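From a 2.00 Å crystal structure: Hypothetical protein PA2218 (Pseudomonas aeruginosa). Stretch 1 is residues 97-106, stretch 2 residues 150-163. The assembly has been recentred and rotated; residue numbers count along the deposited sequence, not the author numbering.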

ATOM      1  N   PRO A  97       0.099 -19.493  -8.539  1.00 12.69           N
ATOM      2  CA  PRO A  97       0.076 -18.092  -8.963  1.00 12.43           C
ATOM      3  C   PRO A  97       0.398 -17.341  -7.673  1.00 13.34           C
ATOM      4  O   PRO A  97       0.210 -17.892  -6.585  1.00 11.33           O
ATOM      5  N   ALA A  98       0.883 -16.109  -7.776  1.00 12.84           N
ATOM      6  CA  ALA A  98       1.235 -15.351  -6.579  1.00 12.50           C
ATOM      7  C   ALA A  98       0.745 -13.910  -6.644  1.00 11.51           C
ATOM      8  O   ALA A  98       0.541 -13.359  -7.728  1.00 11.19           O
ATOM      9  N   ILE A  99       0.556 -13.311  -5.472  1.00 10.98           N
ATOM     10  CA  ILE A  99       0.076 -11.934  -5.372  1.00 10.64           C
ATOM     11  C   ILE A  99       0.877 -11.138  -4.343  1.00 11.15           C
ATOM     12  O   ILE A  99       1.065 -11.589  -3.212  1.00  9.56           O
ATOM     13  N   VAL A 100       1.354  -9.959  -4.736  1.00 10.73           N
ATOM     14  CA  VAL A 100       2.079  -9.105  -3.801  1.00  9.51           C
ATOM     15  C   VAL A 100       1.111  -8.015  -3.372  1.00 10.04           C
ATOM     16  O   VAL A 100       0.488  -7.357  -4.208  1.00 10.35           O
ATOM     17  N   ILE A 101       0.987  -7.827  -2.066  1.00  9.38           N
ATOM     18  CA  ILE A 101       0.066  -6.842  -1.530  1.00 10.62           C
ATOM     19  C   ILE A 101       0.739  -5.760  -0.692  1.00  9.82           C
ATOM     20  O   ILE A 101       1.532  -6.058   0.200  1.00 10.01           O
ATOM     21  N   GLY A 102       0.412  -4.506  -0.991  1.00 11.23           N
ATOM     22  CA  GLY A 102       0.973  -3.388  -0.253  1.00 10.17           C
ATOM     23  C   GLY A 102      -0.099  -2.360   0.070  1.00 11.06           C
ATOM     24  O   GLY A 102      -1.118  -2.267  -0.626  1.00 10.72           O
ATOM     25  N   GLY A 103       0.128  -1.592   1.130  1.00 10.44           N
ATOM     26  CA  GLY A 103      -0.821  -0.567   1.531  1.00  9.86           C
ATOM     27  C   GLY A 103      -1.519  -0.924   2.829  1.00  9.65           C
ATOM     28  O   GLY A 103      -1.451  -2.074   3.261  1.00  9.04           O
ATOM     29  N   PRO A 104      -2.174   0.042   3.496  1.00  9.28           N
ATOM     30  CA  PRO A 104      -2.293   1.455   3.108  1.00  9.27           C
ATOM     31  C   PRO A 104      -0.976   2.211   3.233  1.00  9.70           C
ATOM     32  O   PRO A 104      -0.008   1.700   3.791  1.00  9.85           O
ATOM     33  N   PHE A 105      -0.952   3.434   2.709  1.00  9.53           N
ATOM     34  CA  PHE A 105       0.234   4.285   2.786  1.00 10.22           C
ATOM     35  C   PHE A 105       0.356   4.751   4.239  1.00 10.18           C
ATOM     36  O   PHE A 105      -0.501   5.478   4.735  1.00 12.52           O
ATOM     37  N   GLY A 106       1.416   4.335   4.922  1.00  9.04           N
ATOM     38  CA  GLY A 106       1.585   4.721   6.312  1.00  9.61           C
ATOM     39  C   GLY A 106       1.116   3.614   7.240  1.00 10.79           C
ATOM     40  O   GLY A 106       1.013   3.800   8.457  1.00 11.76           O
ATOM     41  N   ILE A 150      10.916   5.470  -4.743  1.00  7.55           N
ATOM     42  CA  ILE A 150      11.366   4.361  -3.915  1.00  7.61           C
ATOM     43  C   ILE A 150      10.232   3.403  -3.562  1.00  8.99           C
ATOM     44  O   ILE A 150      10.413   2.186  -3.570  1.00  9.86           O
ATOM     45  N   ASN A 151       9.057   3.945  -3.261  1.00  8.17           N
ATOM     46  CA  ASN A 151       7.931   3.095  -2.906  1.00  8.55           C
ATOM     47  C   ASN A 151       7.436   2.301  -4.111  1.00  8.82           C
ATOM     48  O   ASN A 151       7.027   1.144  -3.977  1.00  9.79           O
ATOM     49  N   THR A 152       7.478   2.905  -5.293  1.00  6.88           N
ATOM     50  CA  THR A 152       7.064   2.173  -6.484  1.00  7.93           C
ATOM     51  C   THR A 152       8.051   1.010  -6.632  1.00  6.72           C
ATOM     52  O   THR A 152       7.660  -0.117  -6.927  1.00  7.49           O
ATOM     53  N   GLU A 153       9.330   1.287  -6.394  1.00  6.88           N
ATOM     54  CA  GLU A 153      10.370   0.256  -6.472  1.00  7.54           C
ATOM     55  C   GLU A 153      10.124  -0.875  -5.455  1.00  8.43           C
ATOM     56  O   GLU A 153      10.337  -2.053  -5.764  1.00  8.91           O
ATOM     57  N   ASP A 154       9.661  -0.524  -4.258  1.00  8.05           N
ATOM     58  CA  ASP A 154       9.392  -1.531  -3.223  1.00  8.20           C
ATOM     59  C   ASP A 154       8.475  -2.635  -3.740  1.00  7.19           C
ATOM     60  O   ASP A 154       8.670  -3.813  -3.449  1.00  7.75           O
ATOM     61  N   PHE A 155       7.464  -2.251  -4.507  1.00  8.74           N
ATOM     62  CA  PHE A 155       6.525  -3.221  -5.050  1.00  8.14           C
ATOM     63  C   PHE A 155       7.223  -4.220  -5.970  1.00  7.61           C
ATOM     64  O   PHE A 155       6.970  -5.418  -5.899  1.00  8.60           O
ATOM     65  N   SER A 156       8.103  -3.728  -6.833  1.00  7.59           N
ATOM     66  CA  SER A 156       8.815  -4.607  -7.748  1.00  8.93           C
ATOM     67  C   SER A 156       9.903  -5.405  -7.030  1.00  9.12           C
ATOM     68  O   SER A 156      10.310  -6.470  -7.495  1.00  8.66           O
ATOM     69  N   ALA A 157      10.372  -4.890  -5.898  1.00  8.55           N
ATOM     70  CA  ALA A 157      11.375  -5.598  -5.114  1.00  9.27           C
ATOM     71  C   ALA A 157      10.673  -6.803  -4.492  1.00  9.77           C
ATOM     72  O   ALA A 157      11.271  -7.871  -4.332  1.00 10.04           O
ATOM     73  N   ALA A 158       9.398  -6.620  -4.150  1.00  8.22           N
ATOM     74  CA  ALA A 158       8.598  -7.688  -3.560  1.00 10.59           C
ATOM     75  C   ALA A 158       8.310  -8.743  -4.626  1.00 11.87           C
ATOM     76  O   ALA A 158       8.331  -9.944  -4.346  1.00 11.56           O
ATOM     77  N   VAL A 159       8.049  -8.296  -5.852  1.00 12.09           N
ATOM     78  CA  VAL A 159       7.790  -9.221  -6.947  1.00 10.76           C
ATOM     79  C   VAL A 159       9.074 -10.014  -7.212  1.00 12.08           C
ATOM     80  O   VAL A 159       9.022 -11.202  -7.536  1.00 10.63           O
ATOM     81  N   ASP A 160      10.223  -9.352  -7.067  1.00 11.56           N
ATOM     82  CA  ASP A 160      11.512 -10.016  -7.258  1.00 12.85           C
ATOM     83  C   ASP A 160      11.614 -11.241  -6.343  1.00 14.38           C
ATOM     84  O   ASP A 160      12.037 -12.319  -6.768  1.00 15.04           O
ATOM     85  N   PHE A 161      11.236 -11.063  -5.083  1.00 13.94           N
ATOM     86  CA  PHE A 161      11.329 -12.144  -4.111  1.00 15.20           C
ATOM     87  C   PHE A 161      10.312 -13.253  -4.305  1.00 15.04           C
ATOM     88  O   PHE A 161      10.672 -14.424  -4.399  1.00 14.36           O
ATOM     89  N   ILE A 162       9.040 -12.883  -4.357  1.00 15.38           N
ATOM     90  CA  ILE A 162       7.976 -13.862  -4.516  1.00 14.63           C
ATOM     91  C   ILE A 162       8.203 -14.715  -5.768  1.00 16.62           C
ATOM     92  O   ILE A 162       7.876 -15.900  -5.784  1.00 15.79           O
ATOM     93  N   SER A 163       8.802 -14.113  -6.792  1.00 18.15           N
ATOM     94  CA  SER A 163       9.088 -14.777  -8.069  1.00 19.14           C
ATOM     95  C   SER A 163      10.050 -15.948  -8.006  1.00 19.54           C
ATOM     96  O   SER A 163       9.910 -16.907  -8.766  1.00 20.48           O
TER

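Packing of strand 97-102 against helix 150-163 in hypothetical protein PA2218. The two elements run roughly antiparallel, at 150° between their N-to-C directions, with axes 8.8 Å apart at closest approach; the two stretches bury 389 Å², both sides summed. The contact is made mainly by apolar side chains; no hydrogen bond crosses it. On the strand, alternation sets the pattern: Ala98 and Val100 point toward the helix, Ile99 and Ile101 (both m, t) point away.

Apolar contacts centre on Val100 (chi1 t), which gives up the largest area, 110 Å². Its CG1 lies 3.5 Å from Ala158 CB and 3.6 Å from Phe155 CE2, while its CG2 reaches Ile162 CG2 at 3.8 Å and Val159 CG2 at 4.0 Å; both methyls lie near Ala158. Ile162 (t, t) points toward the strand and reaches across to it: CD1 meets Ala98 CB at 3.7 Å and also the backbone at Ile99 O, 3.7 Å. Ala158 CB, likewise directed toward the strand, is the closest helix atom to Val100 CG1.

Aromatic contacts lie toward the other end. Phe155 leaves the helix sideways, with chi1 at -118°, between wells, which brings its ring to the strand. Val100 CG1 sits at the ring edge, and Phe155 CZ comes within 3.7 Å of Gly102 N. An ideal CB on Gly102 would lie 3.3 Å from Phe155 CZ, a tight fit that the glycine avoids. Beyond the strand, Phe105 (chi1 t) presents its ring edge to Asn151 (chi1 m), whose side chain points toward stretch 1.

Polar groups are mostly kept off this surface. Ser163 OG (chi1 m) donates to Val159 O at 2.6 Å within the helix, and the carboxylates of Glu153 and Asp154 are hydrogen-bonded elsewhere in the structure.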

ATOM      1  CB  PRO A  97      -1.367 -17.887  -9.414  1.00 13.60           C
ATOM      2  CG  PRO A  97      -2.136 -18.798  -8.489  1.00 15.59           C
ATOM      3  CD  PRO A  97      -1.267 -20.048  -8.463  1.00 14.04           C
ATOM      4  CB  ALA A  98       2.754 -15.383  -6.372  1.00 15.23           C
ATOM      5  CB  ILE A  99      -1.404 -11.889  -4.920  1.00 11.26           C
ATOM      6  CG1 ILE A  99      -2.274 -12.723  -5.857  1.00 12.98           C
ATOM      7  CG2 ILE A  99      -1.899 -10.453  -4.887  1.00  8.49           C
ATOM      8  CD1 ILE A  99      -3.721 -12.840  -5.394  1.00 13.24           C
ATOM      9  CB  VAL A 100       3.319  -8.449  -4.432  1.00  9.72           C
ATOM     10  CG1 VAL A 100       3.877  -7.391  -3.476  1.00 11.22           C
ATOM     11  CG2 VAL A 100       4.379  -9.507  -4.706  1.00  5.36           C
ATOM     12  CB  ILE A 101      -1.004  -7.542  -0.684  1.00  8.76           C
ATOM     13  CG1 ILE A 101      -1.583  -8.713  -1.486  1.00 12.18           C
ATOM     14  CG2 ILE A 101      -2.094  -6.559  -0.298  1.00  8.28           C
ATOM     15  CD1 ILE A 101      -2.467  -9.629  -0.701  1.00 14.60           C
ATOM     16  CB  PRO A 104      -3.334   2.000   4.084  1.00  9.30           C
ATOM     17  CG  PRO A 104      -4.190   0.801   4.376  1.00  9.72           C
ATOM     18  CD  PRO A 104      -3.156  -0.292   4.545  1.00  9.68           C
ATOM     19  CB  PHE A 105       0.062   5.497   1.864  1.00  8.59           C
ATOM     20  CG  PHE A 105       1.237   6.426   1.848  1.00 12.44           C
ATOM     21  CD1 PHE A 105       2.393   6.101   1.139  1.00 10.25           C
ATOM     22  CD2 PHE A 105       1.189   7.637   2.534  1.00 11.12           C
ATOM     23  CE1 PHE A 105       3.479   6.967   1.113  1.00 11.98           C
ATOM     24  CE2 PHE A 105       2.271   8.513   2.517  1.00 11.79           C
ATOM     25  CZ  PHE A 105       3.422   8.178   1.805  1.00 12.39           C
ATOM     26  CB  ILE A 150      12.020   4.867  -2.609  1.00  8.09           C
ATOM     27  CG1 ILE A 150      13.268   5.695  -2.940  1.00  8.51           C
ATOM     28  CG2 ILE A 150      12.395   3.684  -1.713  1.00  6.64           C
ATOM     29  CD1 ILE A 150      13.984   6.272  -1.709  1.00 10.31           C
ATOM     30  CB  ASN A 151       6.811   3.938  -2.280  1.00 10.19           C
ATOM     31  CG  ASN A 151       7.156   4.389  -0.862  1.00 10.31           C
ATOM     32  OD1 ASN A 151       7.967   3.754  -0.182  1.00 14.61           O
ATOM     33  ND2 ASN A 151       6.536   5.469  -0.407  1.00  8.77           N
ATOM     34  CB  THR A 152       7.089   3.080  -7.733  1.00  6.99           C
ATOM     35  OG1 THR A 152       6.033   4.047  -7.631  1.00  5.57           O
ATOM     36  CG2 THR A 152       6.907   2.262  -9.000  1.00  9.11           C
ATOM     37  CB  GLU A 153      11.748   0.894  -6.241  1.00  7.15           C
ATOM     38  CG  GLU A 153      12.882  -0.075  -5.899  1.00  7.39           C
ATOM     39  CD  GLU A 153      13.060  -1.194  -6.917  1.00 10.42           C
ATOM     40  OE1 GLU A 153      12.814  -0.969  -8.121  1.00  5.98           O
ATOM     41  OE2 GLU A 153      13.468  -2.307  -6.510  1.00 11.27           O
ATOM     42  CB  ASP A 154       8.733  -0.902  -1.991  1.00  9.59           C
ATOM     43  CG  ASP A 154       9.684  -0.048  -1.172  1.00  8.80           C
ATOM     44  OD1 ASP A 154      10.906  -0.309  -1.185  1.00  9.35           O
ATOM     45  OD2 ASP A 154       9.200   0.877  -0.486  1.00  7.39           O
ATOM     46  CB  PHE A 155       5.411  -2.496  -5.810  1.00  9.59           C
ATOM     47  CG  PHE A 155       4.043  -2.720  -5.237  1.00 10.43           C
ATOM     48  CD1 PHE A 155       3.167  -1.652  -5.062  1.00  8.79           C
ATOM     49  CD2 PHE A 155       3.618  -4.004  -4.898  1.00 11.41           C
ATOM     50  CE1 PHE A 155       1.882  -1.856  -4.557  1.00 10.82           C
ATOM     51  CE2 PHE A 155       2.333  -4.224  -4.392  1.00 13.19           C
ATOM     52  CZ  PHE A 155       1.462  -3.144  -4.222  1.00 13.37           C
ATOM     53  CB  SER A 156       9.397  -3.800  -8.906  1.00  8.61           C
ATOM     54  OG  SER A 156       8.354  -3.405  -9.788  1.00 10.33           O
ATOM     55  CB  ALA A 157      11.936  -4.695  -4.024  1.00  9.76           C
ATOM     56  CB  ALA A 158       7.292  -7.127  -2.996  1.00  9.80           C
ATOM     57  CB  VAL A 159       7.356  -8.471  -8.226  1.00 10.73           C
ATOM     58  CG1 VAL A 159       7.283  -9.435  -9.405  1.00 11.75           C
ATOM     59  CG2 VAL A 159       5.990  -7.824  -7.999  1.00 10.11           C
ATOM     60  CB  ASP A 160      12.680  -9.082  -6.905  1.00 12.93           C
ATOM     61  CG  ASP A 160      12.997  -8.075  -7.998  1.00 15.54           C
ATOM     62  OD1 ASP A 160      12.396  -8.139  -9.090  1.00 14.21           O
ATOM     63  OD2 ASP A 160      13.873  -7.213  -7.756  1.00 14.30           O
ATOM     64  CB  PHE A 161      11.195 -11.601  -2.688  1.00 14.91           C
ATOM     65  CG  PHE A 161      11.302 -12.664  -1.633  1.00 15.50           C
ATOM     66  CD1 PHE A 161      12.544 -13.135  -1.228  1.00 16.72           C
ATOM     67  CD2 PHE A 161      10.157 -13.229  -1.082  1.00 15.89           C
ATOM     68  CE1 PHE A 161      12.647 -14.159  -0.288  1.00 16.74           C
ATOM     69  CE2 PHE A 161      10.248 -14.254  -0.142  1.00 15.40           C
ATOM     70  CZ  PHE A 161      11.497 -14.718   0.254  1.00 15.72           C
ATOM     71  CB  ILE A 162       6.590 -13.152  -4.556  1.00 14.64           C
ATOM     72  CG1 ILE A 162       5.485 -14.127  -4.146  1.00 15.32           C
ATOM     73  CG2 ILE A 162       6.311 -12.595  -5.948  1.00 12.08           C
ATOM     74  CD1 ILE A 162       4.228 -13.437  -3.654  1.00 12.25           C
ATOM     75  CB  SER A 163       9.660 -13.776  -9.081  1.00 18.74           C
ATOM     76  OG  SER A 163       8.691 -12.831  -9.473  1.00 18.43           O
TER